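PDB 7D3U: monovalent Na+/H+ antiporter subunit A from Dietzia sp. DQ12-45-1b, which probably acts as an antiporter subunit of the Mrp complex, helping to exchange sodium ions for protons across the cell membrane. Local coordinates for residues 201-206 and 261-266; 186-191 and 253-258; 270-275 and 300-305; 309-314 and 391-396. One frame throughout, in Å; residues are numbered along the deposited sequence.

Contact 1: 201-206 and 261-266; sequences VIAVLI and PVWNLL. With LMT (dodecyl-beta-D-maltoside), chain C.
The indole of Trp-263 lies with one edge along the helix that carries Ala-203. Its CG is anti to the backbone N (chi1 163°), which swings the six-membered ring toward residues 201-206. The bond to the Ala-203 methyl points toward the other helix. This methyl, CB, meets Trp-263 CB at 3.6 Å and Trp-263 CE3 at 3.7 Å, close to the plane of the ring. Further along the same edge, Ile-206 CG2 touches Trp-263 CZ3 at 3.9 Å, and the two side chains cross obliquely. In Ile-206, CG2 is the branch anti to the backbone N, and it is this branch that meets the ring edge. The two segments belong to transmembrane helices 196-213 and 261-284, in the region matching the NADH:quinone oxidoreductase/Mrp antiporter transmembrane family. They run almost parallel, 23° apart, with axes 8.6 Å from each other at closest. A second patch is wholly aliphatic. Val-204 CG2 reaches Val-262 CG2 at 3.7 Å and Leu-266 CD2 at 4.0 Å, and it crosses each side chain at about a right angle. No hydrogen bond joins the segments. Leu-250 of helix 243-252 touches both Trp-263 and Ile-206, while Leu-257 packs on Ala-203. Val-201 points away from residues 261-266. Its CG1 instead lies 3.7 Å from O6' of a bound dodecyl maltoside, at a partly exposed place on the surface.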
# COMPACT_ATOMS: atom_id res chain seq x y z
N VAL B 201 -26.19 -13.72 -27.47
CA VAL B 201 -25.57 -13.03 -26.35
C VAL B 201 -25.67 -11.52 -26.54
O VAL B 201 -26.00 -10.78 -25.60
CB VAL B 201 -24.11 -13.48 -26.18
CG1 VAL B 201 -23.33 -12.46 -25.37
CG2 VAL B 201 -24.06 -14.84 -25.52
N ILE B 202 -25.40 -11.04 -27.75
CA ILE B 202 -25.46 -9.60 -28.00
C ILE B 202 -26.89 -9.09 -27.86
O ILE B 202 -27.12 -8.00 -27.34
CB ILE B 202 -24.87 -9.28 -29.38
CG1 ILE B 202 -23.37 -9.56 -29.39
CG2 ILE B 202 -25.11 -7.83 -29.75
CD1 ILE B 202 -22.63 -8.89 -28.26
N ALA B 203 -27.87 -9.89 -28.31
CA ALA B 203 -29.26 -9.49 -28.17
C ALA B 203 -29.66 -9.39 -26.71
O ALA B 203 -30.34 -8.44 -26.31
CB ALA B 203 -30.16 -10.47 -28.91
N VAL B 204 -29.24 -10.36 -25.89
CA VAL B 204 -29.57 -10.30 -24.47
C VAL B 204 -28.91 -9.10 -23.82
O VAL B 204 -29.55 -8.37 -23.05
CB VAL B 204 -29.17 -11.62 -23.78
CG1 VAL B 204 -29.07 -11.42 -22.28
CG2 VAL B 204 -30.17 -12.70 -24.11
N LEU B 205 -27.64 -8.85 -24.13
CA LEU B 205 -26.93 -7.72 -23.53
C LEU B 205 -27.57 -6.40 -23.92
O LEU B 205 -27.74 -5.51 -23.08
CB LEU B 205 -25.46 -7.75 -23.94
CG LEU B 205 -24.60 -8.82 -23.29
CD1 LEU B 205 -23.16 -8.66 -23.72
CD2 LEU B 205 -24.72 -8.76 -21.78
N ILE B 206 -27.96 -6.25 -25.18
CA ILE B 206 -28.52 -4.98 -25.62
C ILE B 206 -29.95 -4.80 -25.12
O ILE B 206 -30.36 -3.69 -24.78
CB ILE B 206 -28.42 -4.86 -27.15
CG1 ILE B 206 -27.03 -4.37 -27.53
CG2 ILE B 206 -29.48 -3.93 -27.70
CD1 ILE B 206 -26.69 -4.60 -28.96
N PRO B 261 -34.16 -15.74 -32.23
CA PRO B 261 -35.35 -15.99 -31.40
C PRO B 261 -35.27 -15.40 -30.00
O PRO B 261 -36.29 -14.95 -29.46
CB PRO B 261 -35.44 -17.52 -31.37
CG PRO B 261 -34.68 -17.97 -32.58
CD PRO B 261 -33.57 -16.99 -32.73
N VAL B 262 -34.08 -15.39 -29.39
CA VAL B 262 -33.99 -14.89 -28.02
C VAL B 262 -34.27 -13.40 -27.98
O VAL B 262 -34.88 -12.91 -27.02
CB VAL B 262 -32.61 -15.22 -27.41
CG1 VAL B 262 -31.51 -14.50 -28.15
CG2 VAL B 262 -32.59 -14.86 -25.94
N TRP B 263 -33.87 -12.65 -29.01
CA TRP B 263 -34.19 -11.23 -29.05
C TRP B 263 -35.69 -11.01 -29.16
O TRP B 263 -36.26 -10.23 -28.40
CB TRP B 263 -33.47 -10.58 -30.23
CG TRP B 263 -33.99 -9.24 -30.64
CD1 TRP B 263 -35.09 -8.99 -31.41
CD2 TRP B 263 -33.42 -7.97 -30.34
NE1 TRP B 263 -35.24 -7.64 -31.59
CE2 TRP B 263 -34.22 -6.99 -30.94
CE3 TRP B 263 -32.30 -7.56 -29.61
CZ2 TRP B 263 -33.95 -5.63 -30.84
CZ3 TRP B 263 -32.03 -6.21 -29.51
CH2 TRP B 263 -32.85 -5.26 -30.12
N ASN B 264 -36.33 -11.69 -30.11
CA ASN B 264 -37.77 -11.57 -30.27
C ASN B 264 -38.50 -11.88 -28.97
O ASN B 264 -39.38 -11.13 -28.55
CB ASN B 264 -38.25 -12.50 -31.39
CG ASN B 264 -37.97 -11.95 -32.76
OD1 ASN B 264 -37.65 -10.77 -32.91
ND2 ASN B 264 -38.08 -12.79 -33.77
N LEU B 265 -38.12 -12.97 -28.31
CA LEU B 265 -38.81 -13.36 -27.08
C LEU B 265 -38.55 -12.35 -25.96
O LEU B 265 -39.49 -11.84 -25.34
CB LEU B 265 -38.37 -14.76 -26.65
CG LEU B 265 -38.95 -15.26 -25.34
CD1 LEU B 265 -39.60 -16.62 -25.53
CD2 LEU B 265 -37.87 -15.33 -24.27
N LEU B 266 -37.28 -12.05 -25.69
CA LEU B 266 -36.94 -11.16 -24.59
C LEU B 266 -37.51 -9.77 -24.79
O LEU B 266 -37.78 -9.06 -23.82
CB LEU B 266 -35.42 -11.09 -24.43
CG LEU B 266 -34.89 -10.35 -23.21
CD1 LEU B 266 -35.56 -10.87 -21.95
CD2 LEU B 266 -33.39 -10.50 -23.12
C1B LMT C . -16.38 -15.44 -27.81
C2B LMT C . -15.00 -16.12 -27.83
C3B LMT C . -13.89 -15.08 -27.61
C4B LMT C . -14.13 -13.84 -28.49
C5B LMT C . -15.52 -13.27 -28.13
C6B LMT C . -16.28 -12.93 -29.41
O1B LMT C . -17.22 -16.19 -27.00
O2B LMT C . -15.00 -17.05 -26.82
O3B LMT C . -12.64 -15.63 -27.81
O4' LMT C . -13.17 -12.88 -28.26
O5B LMT C . -16.27 -14.14 -27.32
O6B LMT C . -15.69 -13.53 -30.49
C1' LMT C . -20.02 -16.80 -24.53
C2' LMT C . -20.48 -17.32 -25.91
C3' LMT C . -19.33 -17.27 -26.95
C4' LMT C . -18.60 -15.91 -27.04
C5' LMT C . -18.91 -15.07 -25.78
C6' LMT C . -20.03 -14.05 -25.89
O1' LMT C . -21.06 -16.23 -23.85
O2' LMT C . -20.88 -18.62 -25.77
O3' LMT C . -19.80 -17.60 -28.19
O5' LMT C . -18.97 -15.84 -24.59
O6' LMT C . -19.72 -13.05 -25.02
C1 LMT C . -20.76 -15.85 -22.53
C2 LMT C . -21.11 -14.40 -22.45
C3 LMT C . -20.50 -13.61 -21.34
C4 LMT C . -20.05 -12.30 -21.92
C5 LMT C . -19.76 -11.32 -20.84
C6 LMT C . -20.98 -11.00 -20.03
C7 LMT C . -20.71 -9.79 -19.19
C8 LMT C . -21.99 -9.32 -18.59
C9 LMT C . -21.89 -8.01 -17.89
C10 LMT C . -23.09 -7.87 -17.01
C11 LMT C . -23.10 -6.55 -16.29
C12 LMT C . -24.26 -6.43 -15.36

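Contact 2: 186-191 and 253-258; sequences ILVDPV and FSEALH
The carbonyl oxygen of Ile-186 is gripped by two hydrogen bonds. One comes from Asp-189 N, 3.2 Å from Ile-186 O, and closes a type I beta turn from Ile-186 to Asp-189. The other comes from the indole NE1 of Trp-192. In the facing segment, Phe-253 O takes a bond from Leu-257 N at 3.2 Å and a weak one from Ala-256 N. The backbone then bends in an inverse gamma turn centred on Leu-257. No hydrogen bond crosses between the two turns. Apolar contact joins them, and Leu-187 carries most of it. Its CG sits beside the backbone N (chi1 -58°), and the chain then runs on extended. One branch, CD2, meets Phe-253 CD1 at 3.4 Å. It approaches the phenyl ring obliquely, and the two side chains cross at about a right angle. The same CD2 also packs on Ala-256 CB at 4.1 Å. That methyl in turn lies 3.4 Å from Leu-187 O. The other branch, CD1, faces Glu-255 OE1 at 4.1 Å. Glu-255 is anti at chi1 (177°) and extended beyond CG, so its carboxylate extends alongside Leu-187 and Val-188. There Glu-255 OE2 comes within 3.9 Å of Val-188 CG1, and the side chains of Val-188 and Glu-255 lie side by side, pointing the same way. Both segments are loops, one between short helices 183-186 and 191-194, the other joining helices 243-252 and 261-284. Phe-253 also packs against helices 166-178 and 196-213, and Ala-256 and Leu-257 rest on Trp-192 of helix 191-194.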
# COMPACT_ATOMS: atom_id res chain seq x y z
N ILE B 186 -20.98 -2.88 -38.33
CA ILE B 186 -21.17 -4.00 -37.42
C ILE B 186 -22.53 -4.66 -37.64
O ILE B 186 -22.64 -5.89 -37.59
CB ILE B 186 -20.99 -3.53 -35.97
CG1 ILE B 186 -19.52 -3.27 -35.66
CG2 ILE B 186 -21.55 -4.56 -35.00
CD1 ILE B 186 -19.28 -2.71 -34.28
N LEU B 187 -23.56 -3.87 -37.90
CA LEU B 187 -24.90 -4.43 -38.06
C LEU B 187 -25.03 -5.22 -39.35
O LEU B 187 -25.84 -6.15 -39.42
CB LEU B 187 -25.94 -3.31 -38.01
CG LEU B 187 -25.92 -2.47 -36.74
CD1 LEU B 187 -26.93 -1.34 -36.82
CD2 LEU B 187 -26.20 -3.35 -35.54
N VAL B 188 -24.26 -4.88 -40.38
CA VAL B 188 -24.34 -5.59 -41.65
C VAL B 188 -23.23 -6.63 -41.73
O VAL B 188 -22.98 -7.20 -42.80
CB VAL B 188 -24.27 -4.60 -42.83
CG1 VAL B 188 -25.30 -3.50 -42.66
CG2 VAL B 188 -22.87 -4.01 -42.95
N ASP B 189 -22.57 -6.88 -40.61
CA ASP B 189 -21.54 -7.90 -40.57
C ASP B 189 -22.17 -9.29 -40.72
O ASP B 189 -23.29 -9.53 -40.25
CB ASP B 189 -20.76 -7.82 -39.26
CG ASP B 189 -19.29 -8.16 -39.43
OD1 ASP B 189 -18.63 -7.52 -40.27
OD2 ASP B 189 -18.80 -9.06 -38.72
N PRO B 190 -21.47 -10.22 -41.37
CA PRO B 190 -22.04 -11.56 -41.54
C PRO B 190 -21.95 -12.42 -40.29
O PRO B 190 -22.22 -13.63 -40.34
CB PRO B 190 -21.19 -12.15 -42.68
CG PRO B 190 -19.89 -11.44 -42.56
CD PRO B 190 -20.22 -10.05 -42.11
N VAL B 191 -21.58 -11.82 -39.16
CA VAL B 191 -21.48 -12.58 -37.92
C VAL B 191 -22.86 -12.91 -37.36
O VAL B 191 -23.06 -13.97 -36.77
CB VAL B 191 -20.62 -11.82 -36.90
CG1 VAL B 191 -21.17 -10.42 -36.68
CG2 VAL B 191 -20.54 -12.58 -35.59
N PHE B 253 -30.19 -1.32 -33.46
CA PHE B 253 -29.66 -2.67 -33.49
C PHE B 253 -30.65 -3.69 -34.04
O PHE B 253 -30.32 -4.87 -34.10
CB PHE B 253 -29.20 -3.10 -32.10
CG PHE B 253 -27.82 -2.64 -31.76
CD1 PHE B 253 -26.72 -3.39 -32.14
CD2 PHE B 253 -27.61 -1.47 -31.06
CE1 PHE B 253 -25.45 -2.97 -31.83
CE2 PHE B 253 -26.34 -1.05 -30.75
CZ PHE B 253 -25.26 -1.80 -31.14
N SER B 254 -31.85 -3.26 -34.42
CA SER B 254 -32.82 -4.19 -34.98
C SER B 254 -32.51 -4.57 -36.42
O SER B 254 -33.20 -5.43 -36.97
CB SER B 254 -34.22 -3.59 -34.89
OG SER B 254 -35.17 -4.46 -35.48
N GLU B 255 -31.50 -3.96 -37.04
CA GLU B 255 -31.12 -4.36 -38.39
C GLU B 255 -30.43 -5.72 -38.39
O GLU B 255 -30.59 -6.49 -39.34
CB GLU B 255 -30.20 -3.31 -39.01
CG GLU B 255 -29.68 -3.68 -40.39
CD GLU B 255 -29.13 -2.49 -41.15
OE1 GLU B 255 -28.77 -1.49 -40.50
OE2 GLU B 255 -29.06 -2.56 -42.39
N ALA B 256 -29.67 -6.02 -37.34
CA ALA B 256 -28.95 -7.28 -37.23
C ALA B 256 -29.69 -8.30 -36.37
O ALA B 256 -29.92 -9.43 -36.81
CB ALA B 256 -27.55 -7.03 -36.65
N LEU B 257 -30.06 -7.92 -35.15
CA LEU B 257 -30.66 -8.85 -34.20
C LEU B 257 -32.19 -8.82 -34.25
O LEU B 257 -32.84 -8.58 -33.24
CB LEU B 257 -30.16 -8.54 -32.80
CG LEU B 257 -28.67 -8.76 -32.56
CD1 LEU B 257 -28.28 -8.28 -31.18
CD2 LEU B 257 -28.31 -10.21 -32.75
N HIS B 258 -32.78 -9.04 -35.42
CA HIS B 258 -34.23 -9.08 -35.52
C HIS B 258 -34.78 -10.46 -35.83
O HIS B 258 -35.98 -10.68 -35.65
CB HIS B 258 -34.73 -8.09 -36.57
CG HIS B 258 -34.64 -8.58 -37.98
ND1 HIS B 258 -33.61 -8.24 -38.82
CD2 HIS B 258 -35.47 -9.37 -38.70
CE1 HIS B 258 -33.79 -8.81 -40.00
NE2 HIS B 258 -34.92 -9.50 -39.95

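Contact 3: 270-275 and 300-305; sequences CGMTTA and LGFLVA
Two successive transmembrane helices, 261-284 and 288-308, form an antiparallel hairpin and cross here through paired GxxxA motifs. One motif is Gly-271 to Ala-275, the other Gly-301 to Ala-305. The axes cross at -159° and approach to 7.3 Å. Gly-271 CA and Gly-301 CA lie 4.1 Å apart, with no side chain between them. The flanking residues fill matching places. Val-304 CG2 rests on Gly-271 CA at 3.5 Å. Thr-274 CG2 rests on Gly-301 CA at 3.6 Å. Both methyls sit in the crowded position between backbone N and carbonyl carbon. Ala-275 CB faces Phe-302 N at 3.9 Å, and Ala-305 CB meets Met-272 CG, also at 3.9 Å. The Met-272 chain bends at chi2 and chi3. Its SD makes an oblique Met-aromatic contact, 5.4 Å from the centroid of the Phe-302 ring and 59° off the ring normal. Helices 379-391 and 402-423 also pack on Phe-302. Gly-271 O and Gly-301 O are both acceptors. Each takes a bond within its own helix, from Ala-275 N and Ala-305 N. Ser-298 OG, just before 300-305, is hydrogen-bonded to Ala-275 O. Within the two segments themselves, the buried crossing rests on van der Waals contact of backbone and mainly apolar side chains.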
# COMPACT_ATOMS: atom_id res chain seq x y z
N CYS B 270 -41.19 -9.22 -22.44
CA CYS B 270 -40.89 -8.23 -21.42
C CYS B 270 -41.66 -6.94 -21.67
O CYS B 270 -42.24 -6.36 -20.74
CB CYS B 270 -39.39 -7.95 -21.35
SG CYS B 270 -38.95 -6.66 -20.18
N GLY B 271 -41.69 -6.47 -22.92
CA GLY B 271 -42.43 -5.27 -23.23
C GLY B 271 -43.92 -5.42 -22.97
O GLY B 271 -44.56 -4.49 -22.50
N MET B 272 -44.47 -6.60 -23.23
CA MET B 272 -45.90 -6.76 -23.01
C MET B 272 -46.23 -6.92 -21.53
O MET B 272 -47.24 -6.38 -21.06
CB MET B 272 -46.43 -7.94 -23.81
CG MET B 272 -46.77 -7.57 -25.23
SD MET B 272 -47.78 -6.08 -25.32
CE MET B 272 -49.22 -6.60 -24.40
N THR B 273 -45.40 -7.65 -20.78
CA THR B 273 -45.61 -7.73 -19.34
C THR B 273 -45.54 -6.34 -18.72
O THR B 273 -46.38 -5.98 -17.89
CB THR B 273 -44.58 -8.66 -18.70
OG1 THR B 273 -43.26 -8.28 -19.11
CG2 THR B 273 -44.85 -10.10 -19.08
N THR B 274 -44.55 -5.54 -19.12
CA THR B 274 -44.45 -4.21 -18.52
C THR B 274 -45.53 -3.28 -19.05
O THR B 274 -45.96 -2.38 -18.33
CB THR B 274 -43.06 -3.61 -18.76
OG1 THR B 274 -42.93 -2.41 -17.99
CG2 THR B 274 -42.86 -3.27 -20.20
N ALA B 275 -46.04 -3.51 -20.26
CA ALA B 275 -47.16 -2.71 -20.74
C ALA B 275 -48.40 -2.97 -19.90
O ALA B 275 -49.05 -2.03 -19.43
CB ALA B 275 -47.43 -3.01 -22.21
N LEU B 300 -43.71 2.81 -23.27
CA LEU B 300 -42.43 2.26 -23.69
C LEU B 300 -42.50 0.74 -23.81
O LEU B 300 -41.81 0.16 -24.66
CB LEU B 300 -41.33 2.65 -22.70
CG LEU B 300 -41.14 4.13 -22.37
CD1 LEU B 300 -40.40 4.26 -21.06
CD2 LEU B 300 -40.40 4.86 -23.47
N GLY B 301 -43.32 0.09 -22.99
CA GLY B 301 -43.49 -1.35 -23.13
C GLY B 301 -44.18 -1.72 -24.42
O GLY B 301 -43.75 -2.65 -25.12
N PHE B 302 -45.26 -1.02 -24.75
CA PHE B 302 -45.88 -1.17 -26.07
C PHE B 302 -44.84 -1.02 -27.17
O PHE B 302 -44.79 -1.83 -28.11
CB PHE B 302 -46.97 -0.11 -26.24
CG PHE B 302 -48.36 -0.62 -26.00
CD1 PHE B 302 -48.73 -1.88 -26.41
CD2 PHE B 302 -49.29 0.18 -25.37
CE1 PHE B 302 -50.01 -2.34 -26.19
CE2 PHE B 302 -50.57 -0.27 -25.15
CZ PHE B 302 -50.93 -1.54 -25.56
N LEU B 303 -44.01 0.01 -27.07
CA LEU B 303 -43.04 0.30 -28.12
C LEU B 303 -42.00 -0.81 -28.25
O LEU B 303 -41.70 -1.25 -29.36
CB LEU B 303 -42.36 1.64 -27.84
CG LEU B 303 -43.16 2.80 -28.39
CD1 LEU B 303 -42.66 4.13 -27.86
CD2 LEU B 303 -43.09 2.76 -29.89
N VAL B 304 -41.45 -1.28 -27.13
CA VAL B 304 -40.42 -2.30 -27.22
C VAL B 304 -41.02 -3.63 -27.66
O VAL B 304 -40.36 -4.44 -28.32
CB VAL B 304 -39.66 -2.44 -25.89
CG1 VAL B 304 -38.78 -1.23 -25.65
CG2 VAL B 304 -40.60 -2.68 -24.75
N ALA B 305 -42.30 -3.86 -27.35
CA ALA B 305 -42.95 -5.07 -27.84
C ALA B 305 -43.12 -5.02 -29.35
O ALA B 305 -42.74 -5.97 -30.06
CB ALA B 305 -44.30 -5.25 -27.15

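Contact 4: 309-314 and 391-396; sequences VGTPAA and MLDAPG. With LMT (dodecyl-beta-D-maltoside), chain V.
No aromatic ring takes part here; the flat side-chain group is the carboxylate of Asp-393. It meets the facing segment through OD1. Thr-311 OG1 lies 3.7 Å from Asp-393 OD1, too loose to count as a hydrogen bond, and the two side chains cross obliquely. Val-309 CG1 stands 4.2 Å from the same Asp-393 OD1. Pro-395 brings its ring to the backbone, with CD 3.3 Å from Val-309 O. Val-309 gives the apolar part. With CG1 anti to the backbone N (chi1 163°), CG2 lies beside the backbone N and touches Met-391 CG and Ala-394 CB, both at 4.0 Å. Val-309 and Met-391 cross at about a right angle. Leu-404 of helix 402-423 packs on Val-309, Met-391 and Ala-394 alike. A bound dodecyl maltoside lies beside Gly-396 in the loop, its C3 3.9 Å from Gly-396 N. Asp-393 helps form a type I beta turn from Met-391 to Ala-394, closed by Ala-394 N bonding to Met-391 O. The arrangement is that of a short connection between membrane helices. Gly-310, with positive phi, is the first residue after helix 288-308 to leave helical backbone angles. Thr-311 takes the N-cap position, and Pro-312 begins helix 312-341, while the loop after helix 379-391 packs alongside.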
# COMPACT_ATOMS: atom_id res chain seq x y z
N VAL B 309 -41.38 -7.42 -32.28
CA VAL B 309 -42.04 -8.09 -33.40
C VAL B 309 -41.06 -8.27 -34.55
O VAL B 309 -40.99 -9.33 -35.18
CB VAL B 309 -43.29 -7.31 -33.83
CG1 VAL B 309 -43.74 -7.74 -35.21
CG2 VAL B 309 -44.41 -7.51 -32.83
N GLY B 310 -40.27 -7.23 -34.84
CA GLY B 310 -39.14 -7.34 -35.75
C GLY B 310 -39.48 -7.62 -37.20
O GLY B 310 -38.90 -8.52 -37.81
N THR B 311 -40.40 -6.86 -37.76
CA THR B 311 -40.76 -6.93 -39.17
C THR B 311 -40.83 -5.51 -39.71
O THR B 311 -41.02 -4.56 -38.95
CB THR B 311 -42.09 -7.66 -39.39
OG1 THR B 311 -43.15 -6.91 -38.78
CG2 THR B 311 -42.05 -9.06 -38.80
N PRO B 312 -40.65 -5.33 -41.02
CA PRO B 312 -40.74 -3.98 -41.59
C PRO B 312 -42.03 -3.26 -41.26
O PRO B 312 -42.02 -2.03 -41.09
CB PRO B 312 -40.61 -4.23 -43.10
CG PRO B 312 -39.81 -5.47 -43.19
CD PRO B 312 -40.23 -6.32 -42.03
N ALA B 313 -43.15 -3.98 -41.15
CA ALA B 313 -44.40 -3.36 -40.74
C ALA B 313 -44.40 -2.98 -39.27
O ALA B 313 -45.31 -2.25 -38.83
CB ALA B 313 -45.57 -4.30 -41.02
N ALA B 314 -43.42 -3.44 -38.50
CA ALA B 314 -43.37 -3.15 -37.07
C ALA B 314 -42.54 -1.92 -36.74
O ALA B 314 -42.89 -1.19 -35.81
CB ALA B 314 -42.80 -4.36 -36.32
N MET B 391 -48.37 -6.15 -34.60
CA MET B 391 -48.29 -7.25 -33.65
C MET B 391 -49.06 -8.49 -34.11
O MET B 391 -48.80 -9.58 -33.59
CB MET B 391 -48.81 -6.81 -32.28
CG MET B 391 -47.84 -5.94 -31.50
SD MET B 391 -48.55 -5.32 -29.98
CE MET B 391 -47.16 -4.44 -29.29
N LEU B 392 -49.98 -8.34 -35.05
CA LEU B 392 -50.79 -9.48 -35.48
C LEU B 392 -49.98 -10.53 -36.22
O LEU B 392 -50.42 -11.68 -36.31
CB LEU B 392 -51.95 -9.01 -36.35
CG LEU B 392 -53.17 -8.47 -35.61
CD1 LEU B 392 -54.39 -8.54 -36.51
CD2 LEU B 392 -53.40 -9.22 -34.32
N ASP B 393 -48.82 -10.17 -36.76
CA ASP B 393 -47.94 -11.11 -37.45
C ASP B 393 -46.63 -11.28 -36.69
O ASP B 393 -45.55 -11.39 -37.28
CB ASP B 393 -47.69 -10.67 -38.89
CG ASP B 393 -47.26 -9.22 -39.00
OD1 ASP B 393 -46.22 -8.86 -38.42
OD2 ASP B 393 -47.97 -8.44 -39.67
N ALA B 394 -46.71 -11.29 -35.36
CA ALA B 394 -45.53 -11.47 -34.54
C ALA B 394 -44.94 -12.86 -34.75
O ALA B 394 -45.65 -13.80 -35.13
CB ALA B 394 -45.87 -11.27 -33.07
N PRO B 395 -43.64 -13.04 -34.52
CA PRO B 395 -43.03 -14.36 -34.68
C PRO B 395 -43.48 -15.34 -33.60
O PRO B 395 -44.27 -14.98 -32.72
CB PRO B 395 -41.53 -14.07 -34.59
CG PRO B 395 -41.45 -12.82 -33.80
CD PRO B 395 -42.63 -12.01 -34.21
N GLY B 396 -42.97 -16.56 -33.66
CA GLY B 396 -43.32 -17.58 -32.69
C GLY B 396 -44.38 -18.56 -33.14
O GLY B 396 -44.88 -19.32 -32.31
C1 LMT V . -39.93 -18.65 -35.94
C2 LMT V . -39.21 -17.82 -34.91
C3 LMT V . -39.46 -18.18 -33.49
C4 LMT V . -39.13 -16.97 -32.65
C5 LMT V . -39.60 -17.18 -31.25
C6 LMT V . -40.18 -15.93 -30.67
C7 LMT V . -41.06 -16.28 -29.51
C8 LMT V . -41.92 -15.10 -29.18
C9 LMT V . -43.20 -15.45 -28.51
C10 LMT V . -44.04 -14.20 -28.47
C11 LMT V . -45.38 -14.45 -27.85
C12 LMT V . -45.51 -13.78 -26.53

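How the contacts relate
All four contacts lie within the transmembrane region that matches the Mrp antiporter family. Contacts 1 and 2 are closest, with centres 12 Å apart, and they interlock along the chain. Ile-206 CD1 of contact 1 meets Phe-253 CD1 of contact 2 at 3.4 Å. Contacts 1 and 3 share helix 261-284, centres 15 Å apart, and meet only through the chain. Contact 4 joins the rest. Its Met-391 CE lies 3.6 Å from Ala-305 CB of contact 3, and its Gly-310 O lies 3.6 Å from His-258 CD2 of contact 2. Contacts 2 and 3 stay about 9 Å apart at their nearest atoms. Detergent molecules border contacts 1 and 4.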